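Local coordinates for conserved hypothetical exported protein (Bacteroides fragilis, PDB 4JJA) that may hydrolyse peptidoglycan as a beta-N-acetylmuramidase of the NamZ (DUF1343) family, although its function has not been established, at residues N144-Y149 with K225-Y230; A97-F102 with D128-Y133; Q252-P257 with V287-L292. One frame throughout, in Å; residues are numbered along the deposited sequence.

Interaction 1. Residues N144-Y149 with K225-Y230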
loop_
_atom_site.group_PDB
_atom_site.type_symbol
_atom_site.label_atom_id
_atom_site.label_comp_id
_atom_site.label_asym_id
_atom_site.label_seq_id
_atom_site.Cartn_x
_atom_site.Cartn_y
_atom_site.Cartn_z
ATOM N N ASN A 144 -5.610 -6.976 -4.311
ATOM C CA ASN A 144 -5.082 -5.635 -4.474
ATOM C C ASN A 144 -6.194 -4.812 -5.107
ATOM O O ASN A 144 -6.578 -5.106 -6.238
ATOM C CB ASN A 144 -3.841 -5.693 -5.368
ATOM C CG ASN A 144 -3.218 -4.340 -5.616
ATOM O OD1 ASN A 144 -3.820 -3.299 -5.313
ATOM N ND2 ASN A 144 -2.027 -4.358 -6.239
ATOM N N PRO A 145 -6.736 -3.787 -4.411
ATOM C CA PRO A 145 -7.822 -3.013 -5.006
ATOM C C PRO A 145 -7.389 -2.204 -6.222
ATOM O O PRO A 145 -8.216 -1.745 -6.984
ATOM C CB PRO A 145 -8.262 -2.105 -3.859
ATOM C CG PRO A 145 -7.000 -1.928 -3.033
ATOM C CD PRO A 145 -6.327 -3.264 -3.085
ATOM N N ASN A 146 -6.074 -2.028 -6.374
ATOM C CA ASN A 146 -5.444 -1.409 -7.535
ATOM C C ASN A 146 -4.648 -2.460 -8.346
ATOM O O ASN A 146 -3.663 -2.144 -9.002
ATOM C CB ASN A 146 -4.560 -0.215 -7.099
ATOM C CG ASN A 146 -5.389 0.990 -6.756
ATOM O OD1 ASN A 146 -6.175 1.463 -7.606
ATOM N ND2 ASN A 146 -5.162 1.577 -5.583
ATOM N N GLY A 147 -5.124 -3.693 -8.328
ATOM C CA GLY A 147 -4.476 -4.801 -9.010
ATOM C C GLY A 147 -4.769 -4.898 -10.478
ATOM O O GLY A 147 -4.229 -5.797 -11.132
ATOM N N HIS A 148 -5.598 -4.005 -10.986
ATOM C CA HIS A 148 -6.096 -4.067 -12.340
ATOM C C HIS A 148 -5.187 -3.379 -13.337
ATOM O O HIS A 148 -5.477 -3.418 -14.547
ATOM C CB HIS A 148 -7.509 -3.468 -12.428
ATOM C CG HIS A 148 -7.612 -2.076 -11.873
ATOM N ND1 HIS A 148 -7.479 -1.827 -10.523
ATOM C CD2 HIS A 148 -7.802 -0.875 -12.472
ATOM C CE1 HIS A 148 -7.585 -0.518 -10.321
ATOM N NE2 HIS A 148 -7.798 0.087 -11.487
ATOM N N TYR A 149 -4.115 -2.740 -12.882
ATOM C CA TYR A 149 -3.184 -2.085 -13.784
ATOM C C TYR A 149 -1.827 -2.005 -13.168
ATOM O O TYR A 149 -1.638 -2.272 -11.992
ATOM C CB TYR A 149 -3.676 -0.716 -14.239
ATOM C CG TYR A 149 -3.711 0.406 -13.232
ATOM C CD1 TYR A 149 -4.483 0.360 -12.085
ATOM C CD2 TYR A 149 -2.966 1.579 -13.472
ATOM C CE1 TYR A 149 -4.525 1.484 -11.207
ATOM C CE2 TYR A 149 -3.021 2.650 -12.627
ATOM C CZ TYR A 149 -3.815 2.615 -11.511
ATOM O OH TYR A 149 -3.884 3.731 -10.720
ATOM N N LYS A 225 -13.130 5.682 -3.548
ATOM C CA LYS A 225 -12.754 6.813 -4.339
ATOM C C LYS A 225 -11.334 7.272 -3.966
ATOM O O LYS A 225 -10.484 7.518 -4.832
ATOM C CB LYS A 225 -13.740 7.978 -4.171
ATOM C CG LYS A 225 -13.747 8.956 -5.297
ATOM C CD LYS A 225 -14.512 8.399 -6.518
ATOM C CE LYS A 225 -16.017 8.368 -6.346
ATOM N NZ LYS A 225 -16.543 7.572 -7.473
ATOM N N ALA A 226 -11.089 7.366 -2.663
ATOM C CA ALA A 226 -9.778 7.777 -2.161
ATOM C C ALA A 226 -8.738 6.752 -2.614
ATOM O O ALA A 226 -7.649 7.102 -3.017
ATOM C CB ALA A 226 -9.820 7.858 -0.638
ATOM N N ILE A 227 -9.052 5.461 -2.515
ATOM C CA ILE A 227 -8.107 4.372 -2.876
ATOM C C ILE A 227 -7.788 4.431 -4.356
ATOM O O ILE A 227 -6.659 4.182 -4.757
ATOM C CB ILE A 227 -8.649 3.010 -2.396
ATOM C CG1 ILE A 227 -8.560 2.987 -0.861
ATOM C CG2 ILE A 227 -7.872 1.826 -3.047
ATOM C CD1 ILE A 227 -9.248 1.876 -0.195
ATOM N N TYR A 228 -8.781 4.700 -5.189
ATOM C CA TYR A 228 -8.526 4.789 -6.607
ATOM C C TYR A 228 -7.774 6.036 -7.037
ATOM O O TYR A 228 -7.013 6.013 -7.997
ATOM C CB TYR A 228 -9.817 4.656 -7.413
ATOM C CG TYR A 228 -10.525 3.318 -7.260
ATOM C CD1 TYR A 228 -9.819 2.105 -7.325
ATOM C CD2 TYR A 228 -11.889 3.239 -7.166
ATOM C CE1 TYR A 228 -10.443 0.877 -7.237
ATOM C CE2 TYR A 228 -12.549 2.009 -7.086
ATOM C CZ TYR A 228 -11.853 0.824 -7.117
ATOM O OH TYR A 228 -12.504 -0.377 -7.044
ATOM N N LEU A 229 -8.014 7.144 -6.344
ATOM C CA LEU A 229 -7.301 8.398 -6.598
ATOM C C LEU A 229 -5.908 8.477 -5.985
ATOM O O LEU A 229 -5.072 9.236 -6.443
ATOM C CB LEU A 229 -8.161 9.591 -6.122
ATOM C CG LEU A 229 -9.326 9.964 -7.038
ATOM C CD1 LEU A 229 -10.250 10.947 -6.319
ATOM C CD2 LEU A 229 -8.808 10.538 -8.339
ATOM N N TYR A 230 -5.652 7.653 -4.960
ATOM C CA TYR A 230 -4.429 7.659 -4.216
ATOM C C TYR A 230 -3.166 7.658 -5.101
ATOM O O TYR A 230 -2.235 8.452 -4.813
ATOM C CB TYR A 230 -4.477 6.529 -3.170
ATOM C CG TYR A 230 -3.320 6.394 -2.242
ATOM C CD1 TYR A 230 -3.037 7.334 -1.271
ATOM C CD2 TYR A 230 -2.564 5.249 -2.242
ATOM C CE1 TYR A 230 -1.963 7.188 -0.406
ATOM C CE2 TYR A 230 -1.496 5.079 -1.384
ATOM C CZ TYR A 230 -1.171 6.055 -0.489
ATOM O OH TYR A 230 -0.089 5.864 0.354
HETATM O O HOH W 1 -10.920 -2.465 -6.711
HETATM O O HOH W 2 -6.182 3.675 -9.157
#

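Interaction 2. Residues A97-F102 with D128-Y133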
loop_
_atom_site.group_PDB
_atom_site.type_symbol
_atom_site.label_atom_id
_atom_site.label_comp_id
_atom_site.label_asym_id
_atom_site.label_seq_id
_atom_site.Cartn_x
_atom_site.Cartn_y
_atom_site.Cartn_z
ATOM N N ALA A 97 15.293 -13.116 19.918
ATOM C CA ALA A 97 14.435 -13.727 20.923
ATOM C C ALA A 97 13.058 -14.004 20.339
ATOM O O ALA A 97 12.518 -15.109 20.507
ATOM C CB ALA A 97 14.326 -12.858 22.204
ATOM N N SER A 98 12.512 -13.026 19.597
ATOM C CA SER A 98 11.166 -13.165 19.059
ATOM C C SER A 98 11.144 -14.229 17.971
ATOM O O SER A 98 10.241 -15.027 17.934
ATOM C CB SER A 98 10.649 -11.824 18.509
ATOM O OG SER A 98 10.457 -10.909 19.567
HETATM N N MSE A 99 12.161 -14.262 17.132
HETATM C CA MSE A 99 12.217 -15.245 16.050
HETATM C C MSE A 99 12.253 -16.666 16.561
HETATM O O MSE A 99 11.698 -17.568 15.955
HETATM C CB MSE A 99 13.434 -14.996 15.167
HETATM C CG MSE A 99 13.436 -13.633 14.474
HETATM SE SE MSE A 99 11.926 -13.326 13.354
HETATM C CE MSE A 99 12.140 -14.851 12.163
ATOM N N LYS A 100 12.889 -16.880 17.701
ATOM C CA LYS A 100 12.947 -18.219 18.297
ATOM C C LYS A 100 11.630 -18.738 18.845
ATOM O O LYS A 100 11.513 -19.940 19.086
ATOM C CB LYS A 100 14.036 -18.289 19.355
ATOM C CG LYS A 100 15.394 -18.188 18.742
ATOM C CD LYS A 100 16.477 -18.175 19.773
ATOM C CE LYS A 100 17.821 -18.471 19.171
ATOM N NZ LYS A 100 18.799 -18.609 20.241
ATOM N N LYS A 101 10.671 -17.858 19.028
ATOM C CA LYS A 101 9.430 -18.191 19.697
ATOM C C LYS A 101 8.425 -18.898 18.787
ATOM O O LYS A 101 7.463 -19.476 19.295
ATOM C CB LYS A 101 8.788 -16.959 20.293
ATOM C CG LYS A 101 9.657 -16.293 21.353
ATOM C CD LYS A 101 8.990 -15.056 21.948
ATOM C CE LYS A 101 9.962 -14.297 22.895
ATOM N NZ LYS A 101 10.207 -15.045 24.142
ATOM N N PHE A 102 8.602 -18.802 17.481
ATOM C CA PHE A 102 7.603 -19.351 16.549
ATOM C C PHE A 102 8.205 -20.180 15.448
ATOM O O PHE A 102 9.381 -20.060 15.129
ATOM C CB PHE A 102 6.720 -18.236 15.941
ATOM C CG PHE A 102 7.440 -17.253 15.045
ATOM C CD1 PHE A 102 8.013 -16.118 15.582
ATOM C CD2 PHE A 102 7.524 -17.455 13.674
ATOM C CE1 PHE A 102 8.661 -15.174 14.774
ATOM C CE2 PHE A 102 8.148 -16.522 12.847
ATOM C CZ PHE A 102 8.731 -15.382 13.396
ATOM N N ASP A 128 13.122 -11.427 5.221
ATOM C CA ASP A 128 14.581 -11.500 5.435
ATOM C C ASP A 128 14.916 -12.231 6.765
ATOM O O ASP A 128 15.738 -13.132 6.790
ATOM C CB ASP A 128 15.138 -10.105 5.432
ATOM C CG ASP A 128 16.653 -10.068 5.422
ATOM O OD1 ASP A 128 17.241 -10.808 4.610
ATOM O OD2 ASP A 128 17.175 -9.191 6.127
ATOM N N ALA A 129 14.180 -11.870 7.803
ATOM C CA ALA A 129 14.368 -12.472 9.125
ATOM C C ALA A 129 13.998 -13.939 9.083
ATOM O O ALA A 129 14.700 -14.795 9.612
ATOM C CB ALA A 129 13.593 -11.727 10.167
ATOM N N CYS A 130 12.858 -14.259 8.488
ATOM C CA CYS A 130 12.442 -15.644 8.393
ATOM C C CYS A 130 13.420 -16.488 7.579
ATOM O O CYS A 130 13.701 -17.642 7.944
ATOM C CB CYS A 130 11.007 -15.726 7.864
ATOM S SG CYS A 130 9.697 -15.249 9.049
ATOM N N ALA A 131 14.001 -15.891 6.553
ATOM C CA ALA A 131 14.978 -16.570 5.729
ATOM C C ALA A 131 16.199 -16.891 6.594
ATOM O O ALA A 131 16.685 -18.031 6.584
ATOM C CB ALA A 131 15.415 -15.726 4.510
ATOM N N GLU A 132 16.665 -15.891 7.346
ATOM C CA GLU A 132 17.912 -16.034 8.142
ATOM C C GLU A 132 17.693 -17.112 9.215
ATOM O O GLU A 132 18.619 -17.879 9.545
ATOM C CB GLU A 132 18.259 -14.667 8.760
ATOM C CG GLU A 132 19.602 -14.590 9.528
ATOM C CD GLU A 132 19.896 -13.214 10.129
ATOM O OE1 GLU A 132 19.148 -12.227 9.881
ATOM O OE2 GLU A 132 20.892 -13.128 10.896
ATOM N N TYR A 133 16.506 -17.160 9.813
ATOM C CA TYR A 133 16.189 -18.066 10.926
ATOM C C TYR A 133 15.461 -19.355 10.532
ATOM O O TYR A 133 14.999 -20.100 11.395
ATOM C CB TYR A 133 15.406 -17.312 12.019
ATOM C CG TYR A 133 16.261 -16.362 12.800
ATOM C CD1 TYR A 133 16.542 -15.097 12.339
ATOM C CD2 TYR A 133 16.855 -16.778 14.002
ATOM C CE1 TYR A 133 17.351 -14.225 13.048
ATOM C CE2 TYR A 133 17.679 -15.915 14.729
ATOM C CZ TYR A 133 17.928 -14.645 14.240
ATOM O OH TYR A 133 18.739 -13.777 14.943
#

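Interaction 3. Residues Q252-P257 with V287-L292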
loop_
_atom_site.group_PDB
_atom_site.type_symbol
_atom_site.label_atom_id
_atom_site.label_comp_id
_atom_site.label_asym_id
_atom_site.label_seq_id
_atom_site.Cartn_x
_atom_site.Cartn_y
_atom_site.Cartn_z
ATOM N N GLN A 252 -9.319 13.050 -2.078
ATOM C CA GLN A 252 -10.358 13.244 -3.078
ATOM C C GLN A 252 -10.509 14.691 -3.506
ATOM O O GLN A 252 -11.427 15.043 -4.227
ATOM C CB GLN A 252 -11.694 12.710 -2.564
ATOM C CG GLN A 252 -11.701 11.212 -2.268
ATOM C CD GLN A 252 -12.748 10.846 -1.260
ATOM O OE1 GLN A 252 -13.904 10.639 -1.647
ATOM N NE2 GLN A 252 -12.402 10.846 0.022
ATOM N N VAL A 253 -9.602 15.544 -3.007
ATOM C CA VAL A 253 -9.528 16.976 -3.302
ATOM C C VAL A 253 -8.066 17.385 -3.371
ATOM O O VAL A 253 -7.194 16.650 -2.861
ATOM C CB VAL A 253 -10.285 17.815 -2.233
ATOM C CG1 VAL A 253 -11.738 17.388 -2.028
ATOM C CG2 VAL A 253 -9.504 17.777 -0.910
ATOM N N TYR A 254 -7.805 18.555 -3.942
ATOM C CA TYR A 254 -6.493 19.167 -3.750
ATOM C C TYR A 254 -6.641 20.667 -3.716
ATOM O O TYR A 254 -7.515 21.228 -4.357
ATOM C CB TYR A 254 -5.457 18.716 -4.783
ATOM C CG TYR A 254 -5.707 19.133 -6.196
ATOM C CD1 TYR A 254 -6.517 18.355 -7.035
ATOM C CD2 TYR A 254 -5.137 20.278 -6.727
ATOM C CE1 TYR A 254 -6.685 18.699 -8.372
ATOM C CE2 TYR A 254 -5.332 20.627 -8.040
ATOM C CZ TYR A 254 -6.094 19.849 -8.869
ATOM O OH TYR A 254 -6.293 20.190 -10.194
ATOM N N GLY A 255 -5.811 21.339 -2.931
ATOM C CA GLY A 255 -5.902 22.782 -2.877
ATOM C C GLY A 255 -4.846 23.374 -1.966
ATOM O O GLY A 255 -4.126 22.672 -1.284
ATOM N N HIS A 256 -4.784 24.708 -1.940
ATOM C CA HIS A 256 -3.737 25.403 -1.209
ATOM C C HIS A 256 -4.203 26.833 -0.974
ATOM O O HIS A 256 -4.942 27.388 -1.798
ATOM C CB HIS A 256 -2.457 25.388 -2.076
ATOM C CG HIS A 256 -1.249 25.949 -1.418
ATOM N ND1 HIS A 256 -1.030 27.308 -1.335
ATOM C CD2 HIS A 256 -0.263 25.341 -0.721
ATOM C CE1 HIS A 256 0.067 27.508 -0.639
ATOM N NE2 HIS A 256 0.561 26.339 -0.253
ATOM N N PRO A 257 -3.778 27.442 0.146
ATOM C CA PRO A 257 -4.245 28.832 0.387
ATOM C C PRO A 257 -3.863 29.876 -0.656
ATOM O O PRO A 257 -4.515 30.901 -0.737
ATOM C CB PRO A 257 -3.642 29.191 1.717
ATOM C CG PRO A 257 -2.912 28.040 2.194
ATOM C CD PRO A 257 -3.006 26.906 1.264
ATOM N N VAL A 287 -9.735 21.952 -6.090
ATOM C CA VAL A 287 -10.548 21.091 -6.935
ATOM C C VAL A 287 -11.112 19.950 -6.134
ATOM O O VAL A 287 -10.420 19.354 -5.318
ATOM C CB VAL A 287 -9.728 20.555 -8.114
ATOM C CG1 VAL A 287 -10.518 19.633 -8.983
ATOM C CG2 VAL A 287 -9.201 21.694 -8.956
ATOM N N ASN A 288 -12.407 19.692 -6.312
ATOM C CA ASN A 288 -13.089 18.559 -5.674
ATOM C C ASN A 288 -13.221 17.439 -6.714
ATOM O O ASN A 288 -13.907 17.623 -7.706
ATOM C CB ASN A 288 -14.474 19.039 -5.172
ATOM C CG ASN A 288 -15.250 17.990 -4.418
ATOM O OD1 ASN A 288 -14.873 16.848 -4.355
ATOM N ND2 ASN A 288 -16.428 18.389 -3.911
ATOM N N LEU A 289 -12.570 16.314 -6.456
ATOM C CA LEU A 289 -12.543 15.164 -7.346
ATOM C C LEU A 289 -13.474 14.077 -6.865
ATOM O O LEU A 289 -13.523 13.008 -7.485
ATOM C CB LEU A 289 -11.117 14.595 -7.527
ATOM C CG LEU A 289 -10.116 15.608 -8.073
ATOM C CD1 LEU A 289 -8.694 14.993 -7.944
ATOM C CD2 LEU A 289 -10.435 16.039 -9.504
ATOM N N SER A 290 -14.222 14.330 -5.799
ATOM C CA SER A 290 -14.951 13.248 -5.122
ATOM C C SER A 290 -16.139 12.740 -5.900
ATOM O O SER A 290 -16.661 11.695 -5.523
ATOM C CB SER A 290 -15.371 13.698 -3.731
ATOM O OG SER A 290 -16.360 14.687 -3.778
ATOM N N ASN A 291 -16.567 13.485 -6.925
ATOM C CA ASN A 291 -17.705 13.075 -7.752
ATOM C C ASN A 291 -17.302 12.468 -9.100
ATOM O O ASN A 291 -18.141 12.146 -9.939
ATOM C CB ASN A 291 -18.693 14.251 -7.949
ATOM C CG ASN A 291 -19.224 14.796 -6.626
ATOM O OD1 ASN A 291 -19.123 16.002 -6.356
ATOM N ND2 ASN A 291 -19.695 13.907 -5.760
ATOM N N LEU A 292 -16.011 12.287 -9.352
ATOM C CA LEU A 292 -15.564 11.506 -10.503
ATOM C C LEU A 292 -16.128 10.090 -10.330
ATOM O O LEU A 292 -16.178 9.555 -9.211
ATOM C CB LEU A 292 -14.049 11.417 -10.581
ATOM C CG LEU A 292 -13.307 12.677 -10.967
ATOM C CD1 LEU A 292 -11.789 12.404 -10.889
ATOM C CD2 LEU A 292 -13.663 13.202 -12.357
HETATM O O HOH W 3 -16.308 10.383 -2.898
#

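Interaction 1. Residues N144-Y149 with K225-Y230
Asn-146 reaches over to the helix and donates from ND2 to the backbone O of Ile-227, 3.1 Å away. The bond is almost straight, 176° at the hydrogen, and the acceptor lies in the plane of the Asn-146 amide, although ND2 stands above the plane of the Ile-227 carbonyl. A chi1 of -76° sets Asn-146 CG anti to its own carbonyl carbon. A second acceptor, Val-112 O, also takes a hydrogen bond from ND2, tying the group to two separate pieces of backbone. Packed against this bond is the apolar part: Pro-145 CG meets Ile-227 CG2 at 3.9 Å, the two side chains crossing at about a right angle, and the same methyl comes within 3.7 Å of Asn-146 ND2.

Asn-144 to Gly-147 form a type I beta turn overlapped by an Asx turn, in which Asn-144 OD1 accepts from Asn-146 N at 2.8 Å. The turn belongs to the loop that follows strand 136-140 of the parallel, Rossmann-like sheet, so the contact joins that N-terminal part to helix 224-233, most of which falls in the C-terminal family region.

Tyr-228 presents its ring edge to the turn: CE1 is 3.4 Å from Pro-145 O, and Asn-146 OD1 lies near the ring plane beside CD1, the amide and ring planes being 71° apart. Farther out, the fit is looser and mediated by water. One water accepts from Tyr-228 OH at 2.6 Å and donates to Pro-145 O. Another donates to Asn-146 OD1 at 2.7 Å and to Tyr-228 O, while accepting from Tyr-149 OH. On this side Tyr-149 and His-148 are partly exposed, and His-148 CE1 approaches Tyr-228 CE1 no closer than 4.4 Å.

Interaction 2. Residues A97-F102 with D128-Y133
Met-99, deposited as selenomethionine, makes an apolar contact with Ala-129, Cys-130 and Tyr-133, where the short helix 96-99 meets the end of helix 119-132. Each helix leads into a strand of the parallel sheet, 104-107 and 136-140 respectively, and those two strands are neighbours. Helix 119-132 thus lies in the beta-alpha-beta crossover between them, as expected of the Rossmann-like N-terminal part.

The Met-99 side chain works at two levels. Near its root, CB sits over one face of the Tyr-133 ring, 4.0 Å from the centroid and 15° off the ring normal, a CH-pi contact displaced slightly toward CG. The next carbon, CG, comes to 4.0 Å from Tyr-133 CD1. Beyond that the chain bends at both chi2 and chi3 (-59° and -58°), curling the selenium and methyl group against the last helical turn. SE touches Ala-129 CB at 3.9 Å. CE lies 3.6 Å from Ala-129 O and 4.0 Å from Cys-130 SG. The Ala-129 carbonyl is already engaged by Tyr-133 N within the helix.

Phe-102 adds a lighter touch from the end of the type I turn Met-99 to Phe-102: Cys-130 SG lies at the edge of its ring, 4.3 Å from CE2. The same phenyl group also packs on Val-52 and Phe-55 of strand 50-56, so it bridges toward the sheet.

With the methionine side chain, thiol, methyl and aromatic carbons meeting, cohesion between these two segments should come mainly from dispersion and buried apolar surface, while directional bonds come from outside them, Arg-135 to Met-99 O and Arg-24 to Lys-100 O.

Interaction 3. Residues Q252-P257 with V287-L292
Tyr-254 and Val-287 form an antiparallel hydrogen-bonded pair: Tyr-254 N donates to Val-287 O at 3.1 Å, and Val-287 N returns a bond to Tyr-254 O at 2.9 Å. One step along, Val-253 faces Asn-288 as a non-hydrogen-bonded pair, its CA 3.2 Å from Val-287 O in a CA-H...O contact. Gln-252 O then accepts from Leu-289 N at 2.8 Å, just where the second strand ends.

Strands 253-256 and 265-266 flank 284-288 in a small antiparallel sheet in the C-terminal part.

The apolar contacts centre on the Tyr-254 ring. Val-287 CB lies over one face, 3.6 Å from Tyr-254 CE1, the two side chains running side by side in the same direction, while Leu-289 CD1 meets the ring edge. Phe-236 stacks on this ring too, and Tyr-254 OH is hydrogen-bonded to Asp-309.

Polar side chains shape the end of the pairing. Asn-288 OD1 takes two bonds from Ser-290, from OG at 2.7 Å and from N at 3.0 Å; the latter makes an Asx turn. A water donates to both Gln-252 OE1 and Ser-290 O, and Gln-252 NE2 bonds Pro-250 O.

How the interactions relate
Interactions 1 and 3 adjoin, their centres about 17 Å apart, and helix 224-233 is common ground. Lys-225 NZ lies 2.7 Å from Leu-292 O, a probable hydrogen bond, and Lys-225 CB packs 3.7 Å from Gln-252 OE1. Asn-223 binds both Ala-226 N and Gln-252 OE1, while Leu-289 rests on Leu-229 and Ile-233. The helix therefore has the turn of interaction 1 and the sheet of interaction 3 as neighbours. Interaction 2 is remote: its centre is about 33 Å from that of interaction 1 and about 45 Å from that of interaction 3, which lies on the opposite side of the chain's centre. A glycerol, probably from crystallisation, bonds Tyr-230 OH.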